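Local coordinates for glucoamylase (Thermoanaerobacterium thermosaccharolyticum, PDB 1LF6), which hydrolyses terminal alpha-1,4-linked glucose units successively from the non-reducing ends of starch-like chains, probably releasing beta-D-glucose, at residues T334-Y346 against I378-W390. Residues are numbered along the deposited sequence; the frame is centred on the assembly and turned at random.
Sequences TGGYHLVWSRDLY and IPQNTWISGKPYW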
ATOM      1  N   THR A 334     -12.928  -1.307   6.951  1.00 63.42           N
ATOM      2  CA  THR A 334     -12.286  -0.972   5.684  1.00 62.46           C
ATOM      3  C   THR A 334     -10.857  -1.509   5.603  1.00 62.43           C
ATOM      4  O   THR A 334     -10.069  -1.373   6.542  1.00 62.57           O
ATOM      5  CB  THR A 334     -12.247   0.553   5.448  1.00 61.84           C
ATOM      6  OG1 THR A 334     -13.553   1.112   5.655  1.00 59.45           O
ATOM      7  CG2 THR A 334     -11.806   0.840   4.019  1.00 58.82           C
ATOM      8  N   GLY A 335     -10.540  -2.119   4.465  1.00 64.65           N
ATOM      9  CA  GLY A 335      -9.216  -2.674   4.245  1.00 64.15           C
ATOM     10  C   GLY A 335      -9.142  -3.388   2.907  1.00 62.96           C
ATOM     11  O   GLY A 335      -8.691  -4.532   2.825  1.00 63.80           O
ATOM     12  N   GLY A 336      -9.601  -2.710   1.857  1.00 62.01           N
ATOM     13  CA  GLY A 336      -9.582  -3.286   0.524  1.00 57.75           C
ATOM     14  C   GLY A 336      -8.183  -3.641   0.056  1.00 53.79           C
ATOM     15  O   GLY A 336      -7.950  -4.750  -0.421  1.00 54.15           O
ATOM     16  N   TYR A 337      -7.248  -2.704   0.187  1.00 48.07           N
ATOM     17  CA  TYR A 337      -5.869  -2.946  -0.229  1.00 43.32           C
ATOM     18  C   TYR A 337      -5.064  -3.696   0.833  1.00 40.56           C
ATOM     19  O   TYR A 337      -3.878  -3.969   0.643  1.00 36.02           O
ATOM     20  CB  TYR A 337      -5.169  -1.624  -0.576  1.00 41.86           C
ATOM     21  CG  TYR A 337      -5.586  -1.040  -1.907  1.00 40.62           C
ATOM     22  CD1 TYR A 337      -6.863  -0.511  -2.092  1.00 40.58           C
ATOM     23  CD2 TYR A 337      -4.713  -1.049  -2.998  1.00 38.90           C
ATOM     24  CE1 TYR A 337      -7.262  -0.009  -3.327  1.00 38.60           C
ATOM     25  CE2 TYR A 337      -5.103  -0.549  -4.237  1.00 37.12           C
ATOM     26  CZ  TYR A 337      -6.381  -0.032  -4.393  1.00 37.50           C
ATOM     27  OH  TYR A 337      -6.783   0.459  -5.611  1.00 34.30           O
ATOM     28  N   HIS A 338      -5.705  -4.024   1.951  1.00 34.44           N
ATOM     29  CA  HIS A 338      -5.025  -4.754   3.019  1.00 32.42           C
ATOM     30  C   HIS A 338      -5.232  -6.248   2.823  1.00 30.11           C
ATOM     31  O   HIS A 338      -5.220  -7.021   3.780  1.00 28.31           O
ATOM     32  CB  HIS A 338      -5.550  -4.333   4.393  1.00 32.39           C
ATOM     33  CG  HIS A 338      -5.291  -2.896   4.719  1.00 33.50           C
ATOM     34  ND1 HIS A 338      -5.989  -1.861   4.133  1.00 35.96           N
ATOM     35  CD2 HIS A 338      -4.389  -2.318   5.546  1.00 32.91           C
ATOM     36  CE1 HIS A 338      -5.530  -0.707   4.586  1.00 34.64           C
ATOM     37  NE2 HIS A 338      -4.558  -0.957   5.446  1.00 34.83           N
ATOM     38  N   LEU A 339      -5.426  -6.642   1.569  1.00 24.73           N
ATOM     39  CA  LEU A 339      -5.622  -8.037   1.223  1.00 22.91           C
ATOM     40  C   LEU A 339      -4.391  -8.515   0.471  1.00 20.75           C
ATOM     41  O   LEU A 339      -3.550  -7.709   0.072  1.00 20.48           O
ATOM     42  CB  LEU A 339      -6.871  -8.197   0.350  1.00 22.66           C
ATOM     43  CG  LEU A 339      -8.186  -7.837   1.046  1.00 23.23           C
ATOM     44  CD1 LEU A 339      -9.327  -7.791   0.037  1.00 21.52           C
ATOM     45  CD2 LEU A 339      -8.465  -8.859   2.137  1.00 23.24           C
ATOM     46  N   VAL A 340      -4.288  -9.825   0.286  1.00 19.23           N
ATOM     47  CA  VAL A 340      -3.153 -10.409  -0.412  1.00 17.74           C
ATOM     48  C   VAL A 340      -3.578 -10.885  -1.789  1.00 16.71           C
ATOM     49  O   VAL A 340      -4.482 -11.712  -1.917  1.00 16.03           O
ATOM     50  CB  VAL A 340      -2.569 -11.625   0.371  1.00 18.78           C
ATOM     51  CG1 VAL A 340      -1.335 -12.171  -0.351  1.00 17.51           C
ATOM     52  CG2 VAL A 340      -2.210 -11.217   1.793  1.00 19.10           C
ATOM     53  N   TRP A 341      -2.938 -10.341  -2.815  1.00 18.30           N
ATOM     54  CA  TRP A 341      -3.206 -10.730  -4.198  1.00 17.92           C
ATOM     55  C   TRP A 341      -1.980 -11.464  -4.714  1.00 18.36           C
ATOM     56  O   TRP A 341      -0.851 -10.984  -4.590  1.00 19.37           O
ATOM     57  CB  TRP A 341      -3.431  -9.507  -5.088  1.00 18.45           C
ATOM     58  CG  TRP A 341      -4.825  -8.955  -5.101  1.00 17.43           C
ATOM     59  CD1 TRP A 341      -5.824  -9.261  -5.988  1.00 17.85           C
ATOM     60  CD2 TRP A 341      -5.346  -7.932  -4.246  1.00 18.83           C
ATOM     61  NE1 TRP A 341      -6.930  -8.479  -5.743  1.00 15.30           N
ATOM     62  CE2 TRP A 341      -6.666  -7.655  -4.680  1.00 17.17           C
ATOM     63  CE3 TRP A 341      -4.825  -7.215  -3.156  1.00 17.97           C
ATOM     64  CZ2 TRP A 341      -7.473  -6.691  -4.061  1.00 16.16           C
ATOM     65  CZ3 TRP A 341      -5.627  -6.255  -2.542  1.00 17.62           C
ATOM     66  CH2 TRP A 341      -6.940  -6.002  -2.999  1.00 15.21           C
ATOM     67  N   SER A 342      -2.213 -12.631  -5.293  1.00 17.96           N
ATOM     68  CA  SER A 342      -1.149 -13.432  -5.855  1.00 17.85           C
ATOM     69  C   SER A 342      -0.327 -12.604  -6.850  1.00 18.16           C
ATOM     70  O   SER A 342       0.909 -12.694  -6.882  1.00 17.06           O
ATOM     71  CB  SER A 342      -1.759 -14.648  -6.553  1.00 20.10           C
ATOM     72  OG  SER A 342      -0.812 -15.320  -7.354  1.00 26.09           O
ATOM     73  N   ARG A 343      -1.020 -11.795  -7.651  1.00 14.18           N
ATOM     74  CA  ARG A 343      -0.368 -10.961  -8.658  1.00 13.89           C
ATOM     75  C   ARG A 343       0.586  -9.967  -8.004  1.00 13.54           C
ATOM     76  O   ARG A 343       1.783  -9.963  -8.296  1.00 14.41           O
ATOM     77  CB  ARG A 343      -1.430 -10.226  -9.502  1.00 12.81           C
ATOM     78  CG  ARG A 343      -0.872  -9.187 -10.480  1.00 13.12           C
ATOM     79  CD  ARG A 343      -1.983  -8.535 -11.308  1.00 15.57           C
ATOM     80  NE  ARG A 343      -3.165  -8.239 -10.495  1.00 15.43           N
ATOM     81  CZ  ARG A 343      -4.275  -8.968 -10.493  1.00 14.38           C
ATOM     82  NH1 ARG A 343      -4.374 -10.038 -11.271  1.00 10.37           N
ATOM     83  NH2 ARG A 343      -5.279  -8.635  -9.701  1.00 15.44           N
ATOM     84  N   ASP A 344       0.065  -9.138  -7.109  1.00 13.57           N
ATOM     85  CA  ASP A 344       0.905  -8.155  -6.435  1.00 15.54           C
ATOM     86  C   ASP A 344       2.054  -8.818  -5.679  1.00 15.49           C
ATOM     87  O   ASP A 344       3.188  -8.355  -5.738  1.00 16.16           O
ATOM     88  CB  ASP A 344       0.063  -7.301  -5.478  1.00 15.48           C
ATOM     89  CG  ASP A 344      -0.988  -6.475  -6.210  1.00 16.01           C
ATOM     90  OD1 ASP A 344      -1.065  -5.250  -5.980  1.00 16.01           O
ATOM     91  OD2 ASP A 344      -1.730  -7.059  -7.020  1.00 16.92           O
ATOM     92  N   LEU A 345       1.758  -9.907  -4.978  1.00 16.56           N
ATOM     93  CA  LEU A 345       2.772 -10.625  -4.211  1.00 17.04           C
ATOM     94  C   LEU A 345       3.894 -11.105  -5.136  1.00 16.63           C
ATOM     95  O   LEU A 345       5.077 -11.007  -4.808  1.00 15.72           O
ATOM     96  CB  LEU A 345       2.121 -11.810  -3.486  1.00 18.20           C
ATOM     97  CG  LEU A 345       2.930 -12.614  -2.465  1.00 21.89           C
ATOM     98  CD1 LEU A 345       3.476 -11.687  -1.385  1.00 23.21           C
ATOM     99  CD2 LEU A 345       2.036 -13.681  -1.842  1.00 20.18           C
ATOM    100  N   TYR A 346       3.504 -11.618  -6.295  1.00 16.20           N
ATOM    101  CA  TYR A 346       4.440 -12.106  -7.305  1.00 14.43           C
ATOM    102  C   TYR A 346       5.421 -11.006  -7.694  1.00 14.18           C
ATOM    103  O   TYR A 346       6.636 -11.216  -7.725  1.00 12.34           O
ATOM    104  CB  TYR A 346       3.648 -12.571  -8.537  1.00 14.91           C
ATOM    105  CG  TYR A 346       4.452 -12.783  -9.806  1.00 16.07           C
ATOM    106  CD1 TYR A 346       5.340 -13.856  -9.933  1.00 17.27           C
ATOM    107  CD2 TYR A 346       4.308 -11.918 -10.892  1.00 14.84           C
ATOM    108  CE1 TYR A 346       6.062 -14.062 -11.115  1.00 15.88           C
ATOM    109  CE2 TYR A 346       5.024 -12.114 -12.074  1.00 16.26           C
ATOM    110  CZ  TYR A 346       5.898 -13.188 -12.179  1.00 18.09           C
ATOM    111  OH  TYR A 346       6.601 -13.383 -13.347  1.00 17.80           O
ATOM    112  N   ILE A 378      -5.832 -20.574  -6.428  1.00 17.49           N
ATOM    113  CA  ILE A 378      -5.627 -19.234  -5.886  1.00 14.72           C
ATOM    114  C   ILE A 378      -6.893 -18.387  -6.018  1.00 15.24           C
ATOM    115  O   ILE A 378      -7.315 -18.055  -7.127  1.00 14.68           O
ATOM    116  CB  ILE A 378      -4.482 -18.490  -6.621  1.00 14.74           C
ATOM    117  CG1 ILE A 378      -3.151 -19.237  -6.430  1.00 15.11           C
ATOM    118  CG2 ILE A 378      -4.368 -17.053  -6.093  1.00 13.45           C
ATOM    119  CD1 ILE A 378      -2.658 -19.261  -4.995  1.00 14.28           C
ATOM    120  N   PRO A 379      -7.522 -18.031  -4.889  1.00 15.17           N
ATOM    121  CA  PRO A 379      -8.737 -17.206  -4.983  1.00 16.40           C
ATOM    122  C   PRO A 379      -8.381 -15.774  -5.403  1.00 16.70           C
ATOM    123  O   PRO A 379      -7.222 -15.370  -5.285  1.00 17.29           O
ATOM    124  CB  PRO A 379      -9.329 -17.294  -3.574  1.00 16.26           C
ATOM    125  CG  PRO A 379      -8.125 -17.506  -2.707  1.00 19.76           C
ATOM    126  CD  PRO A 379      -7.257 -18.451  -3.503  1.00 14.40           C
ATOM    127  N   GLN A 380      -9.362 -15.022  -5.908  1.00 16.25           N
ATOM    128  CA  GLN A 380      -9.125 -13.651  -6.357  1.00 16.89           C
ATOM    129  C   GLN A 380      -8.131 -12.967  -5.427  1.00 17.08           C
ATOM    130  O   GLN A 380      -7.148 -12.386  -5.875  1.00 15.95           O
ATOM    131  CB  GLN A 380     -10.429 -12.846  -6.403  1.00 18.27           C
ATOM    132  CG  GLN A 380     -10.230 -11.410  -6.887  1.00 20.18           C
ATOM    133  CD  GLN A 380     -11.533 -10.697  -7.233  1.00 21.03           C
ATOM    134  OE1 GLN A 380     -11.542  -9.525  -7.537  1.00 22.65           O
ATOM    135  NE2 GLN A 380     -12.624 -11.406  -7.186  1.00 19.10           N
ATOM    136  N   ASN A 381      -8.403 -13.055  -4.130  1.00 16.76           N
ATOM    137  CA  ASN A 381      -7.532 -12.501  -3.109  1.00 17.58           C
ATOM    138  C   ASN A 381      -7.887 -13.154  -1.780  1.00 16.89           C
ATOM    139  O   ASN A 381      -8.914 -13.825  -1.664  1.00 17.19           O
ATOM    140  CB  ASN A 381      -7.659 -10.967  -3.034  1.00 16.81           C
ATOM    141  CG  ASN A 381      -9.098 -10.496  -2.886  1.00 18.65           C
ATOM    142  OD1 ASN A 381      -9.447  -9.394  -3.309  1.00 20.52           O
ATOM    143  ND2 ASN A 381      -9.931 -11.317  -2.275  1.00 14.78           N
ATOM    144  N   THR A 382      -7.029 -12.976  -0.785  1.00 19.08           N
ATOM    145  CA  THR A 382      -7.264 -13.567   0.525  1.00 19.98           C
ATOM    146  C   THR A 382      -6.899 -12.593   1.631  1.00 20.97           C
ATOM    147  O   THR A 382      -6.159 -11.632   1.407  1.00 20.03           O
ATOM    148  CB  THR A 382      -6.389 -14.812   0.742  1.00 20.65           C
ATOM    149  OG1 THR A 382      -5.016 -14.439   0.592  1.00 21.02           O
ATOM    150  CG2 THR A 382      -6.724 -15.906  -0.255  1.00 21.77           C
ATOM    151  N   TRP A 383      -7.419 -12.852   2.827  1.00 19.61           N
ATOM    152  CA  TRP A 383      -7.074 -12.035   3.979  1.00 22.00           C
ATOM    153  C   TRP A 383      -5.657 -12.498   4.288  1.00 20.87           C
ATOM    154  O   TRP A 383      -5.227 -13.543   3.797  1.00 19.72           O
ATOM    155  CB  TRP A 383      -7.967 -12.361   5.173  1.00 22.20           C
ATOM    156  CG  TRP A 383      -9.407 -12.116   4.939  1.00 23.89           C
ATOM    157  CD1 TRP A 383     -10.304 -12.974   4.375  1.00 24.34           C
ATOM    158  CD2 TRP A 383     -10.136 -10.934   5.279  1.00 25.20           C
ATOM    159  NE1 TRP A 383     -11.554 -12.401   4.347  1.00 24.54           N
ATOM    160  CE2 TRP A 383     -11.478 -11.148   4.896  1.00 25.98           C
ATOM    161  CE3 TRP A 383      -9.784  -9.713   5.872  1.00 25.17           C
ATOM    162  CZ2 TRP A 383     -12.476 -10.184   5.087  1.00 27.80           C
ATOM    163  CZ3 TRP A 383     -10.772  -8.755   6.061  1.00 28.27           C
ATOM    164  CH2 TRP A 383     -12.107  -8.998   5.670  1.00 29.18           C
ATOM    165  N   ILE A 384      -4.933 -11.741   5.098  1.00 20.05           N
ATOM    166  CA  ILE A 384      -3.572 -12.136   5.430  1.00 21.18           C
ATOM    167  C   ILE A 384      -3.532 -13.507   6.112  1.00 22.08           C
ATOM    168  O   ILE A 384      -2.515 -14.196   6.068  1.00 21.85           O
ATOM    169  CB  ILE A 384      -2.887 -11.079   6.321  1.00 21.34           C
ATOM    170  CG1 ILE A 384      -3.766 -10.742   7.527  1.00 22.27           C
ATOM    171  CG2 ILE A 384      -2.620  -9.826   5.500  1.00 21.28           C
ATOM    172  CD1 ILE A 384      -3.156  -9.692   8.442  1.00 21.73           C
ATOM    173  N   SER A 385      -4.647 -13.901   6.723  1.00 22.14           N
ATOM    174  CA  SER A 385      -4.741 -15.192   7.396  1.00 24.29           C
ATOM    175  C   SER A 385      -4.655 -16.324   6.377  1.00 25.38           C
ATOM    176  O   SER A 385      -4.338 -17.465   6.721  1.00 24.26           O
ATOM    177  CB  SER A 385      -6.072 -15.306   8.143  1.00 24.60           C
ATOM    178  OG  SER A 385      -7.151 -15.342   7.222  1.00 24.68           O
ATOM    179  N   GLY A 386      -4.951 -15.999   5.121  1.00 24.98           N
ATOM    180  CA  GLY A 386      -4.921 -16.994   4.068  1.00 25.38           C
ATOM    181  C   GLY A 386      -6.326 -17.382   3.634  1.00 28.31           C
ATOM    182  O   GLY A 386      -6.504 -18.089   2.641  1.00 29.46           O
ATOM    183  N   LYS A 387      -7.331 -16.920   4.373  1.00 28.43           N
ATOM    184  CA  LYS A 387      -8.718 -17.228   4.041  1.00 30.74           C
ATOM    185  C   LYS A 387      -9.160 -16.466   2.796  1.00 30.03           C
ATOM    186  O   LYS A 387      -8.845 -15.289   2.631  1.00 29.09           O
ATOM    187  CB  LYS A 387      -9.648 -16.873   5.209  1.00 31.82           C
ATOM    188  CG  LYS A 387     -11.124 -17.080   4.889  1.00 35.39           C
ATOM    189  CD  LYS A 387     -12.002 -16.996   6.133  1.00 38.85           C
ATOM    190  CE  LYS A 387     -11.995 -15.608   6.748  1.00 39.24           C
ATOM    191  NZ  LYS A 387     -12.875 -15.541   7.950  1.00 42.24           N
ATOM    192  N   PRO A 388      -9.892 -17.136   1.896  1.00 30.87           N
ATOM    193  CA  PRO A 388     -10.343 -16.448   0.685  1.00 30.23           C
ATOM    194  C   PRO A 388     -11.313 -15.307   0.968  1.00 30.31           C
ATOM    195  O   PRO A 388     -12.135 -15.384   1.883  1.00 31.12           O
ATOM    196  CB  PRO A 388     -10.968 -17.574  -0.144  1.00 30.92           C
ATOM    197  CG  PRO A 388     -11.414 -18.564   0.895  1.00 31.57           C
ATOM    198  CD  PRO A 388     -10.264 -18.561   1.866  1.00 30.11           C
ATOM    199  N   TYR A 389     -11.194 -14.240   0.183  1.00 30.84           N
ATOM    200  CA  TYR A 389     -12.055 -13.069   0.315  1.00 31.52           C
ATOM    201  C   TYR A 389     -12.958 -13.032  -0.913  1.00 31.28           C
ATOM    202  O   TYR A 389     -14.042 -13.606  -0.897  1.00 31.26           O
ATOM    203  CB  TYR A 389     -11.205 -11.798   0.402  1.00 33.83           C
ATOM    204  CG  TYR A 389     -12.001 -10.521   0.552  1.00 37.02           C
ATOM    205  CD1 TYR A 389     -12.355  -9.758  -0.561  1.00 39.66           C
ATOM    206  CD2 TYR A 389     -12.412 -10.080   1.808  1.00 38.80           C
ATOM    207  CE1 TYR A 389     -13.103  -8.584  -0.423  1.00 41.26           C
ATOM    208  CE2 TYR A 389     -13.160  -8.913   1.958  1.00 39.95           C
ATOM    209  CZ  TYR A 389     -13.503  -8.170   0.840  1.00 42.13           C
ATOM    210  OH  TYR A 389     -14.255  -7.025   0.982  1.00 43.64           O
ATOM    211  N   TRP A 390     -12.511 -12.372  -1.977  1.00 30.74           N
ATOM    212  CA  TRP A 390     -13.304 -12.315  -3.202  1.00 31.70           C
ATOM    213  C   TRP A 390     -13.180 -13.650  -3.928  1.00 29.84           C
ATOM    214  O   TRP A 390     -12.202 -14.380  -3.742  1.00 28.32           O
ATOM    215  CB  TRP A 390     -12.837 -11.173  -4.106  1.00 35.65           C
ATOM    216  CG  TRP A 390     -13.575  -9.861  -3.925  1.00 41.15           C
ATOM    217  CD1 TRP A 390     -13.261  -8.667  -4.513  1.00 43.19           C
ATOM    218  CD2 TRP A 390     -14.747  -9.613  -3.126  1.00 42.99           C
ATOM    219  NE1 TRP A 390     -14.155  -7.696  -4.133  1.00 44.74           N
ATOM    220  CE2 TRP A 390     -15.077  -8.247  -3.283  1.00 44.57           C
ATOM    221  CE3 TRP A 390     -15.549 -10.410  -2.294  1.00 43.36           C
ATOM    222  CZ2 TRP A 390     -16.174  -7.659  -2.639  1.00 44.10           C
ATOM    223  CZ3 TRP A 390     -16.640  -9.825  -1.653  1.00 42.78           C
ATOM    224  CH2 TRP A 390     -16.941  -8.461  -1.831  1.00 44.10           C
TER
HETATM  225  O   HOH W   1      -6.140  -9.468   5.351  1.00 22.48           O
HETATM  226  O   HOH W   2      -3.692 -14.456  -2.126  1.00 20.88           O
HETATM  227  O   HOH W   3      -4.767 -14.123  -4.772  1.00 21.57           O
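The carbonyl oxygen of V340 is gripped twice: T382 N donates to V340 O at 3.1 Å, and a water that also bonds T382 OG1 donates a second hydrogen bond to it. In return V340 N reaches T382 O at 2.8 Å, almost straight at 173°, so the two residues form a single antiparallel bridge, a hydrogen-bonded pair. Two more waters link 334-346 and 378-390 on either side of the bridge in sequence, one from H338 O to I384 N, the other from S342 N to P379 O. L339 spreads its two methyls over different rings: CD1 sits over the face of Y389, 3.8 Å from the ring centroid, while CD2 lies over W383 near the rim, 4.1 Å from CE3. Next to L339, N381 CB stands over the five-membered ring of W341, 3.7 Å from its centroid and only 8° off the normal, and the amide stands nearly perpendicular to the indole. W341 carries its CG anti to the carbonyl carbon (chi1 -85°), which lays the ring alongside N381 and lets NE1 bond E438 OE2. With an alanine here, the E438 side chain would probably lose its indole N-H partner and N381 CB the ring face it packs on. Beyond the bridge, S342 CB meets I378 CG2 at 3.6 Å, and S342 OG bonds E397 O. The paired loops, one leading into helix 342-355 and the other following helix 358-375, belong to the (alpha/alpha) barrel of family GH15 and border its active site, where E438 is the probable proton donor.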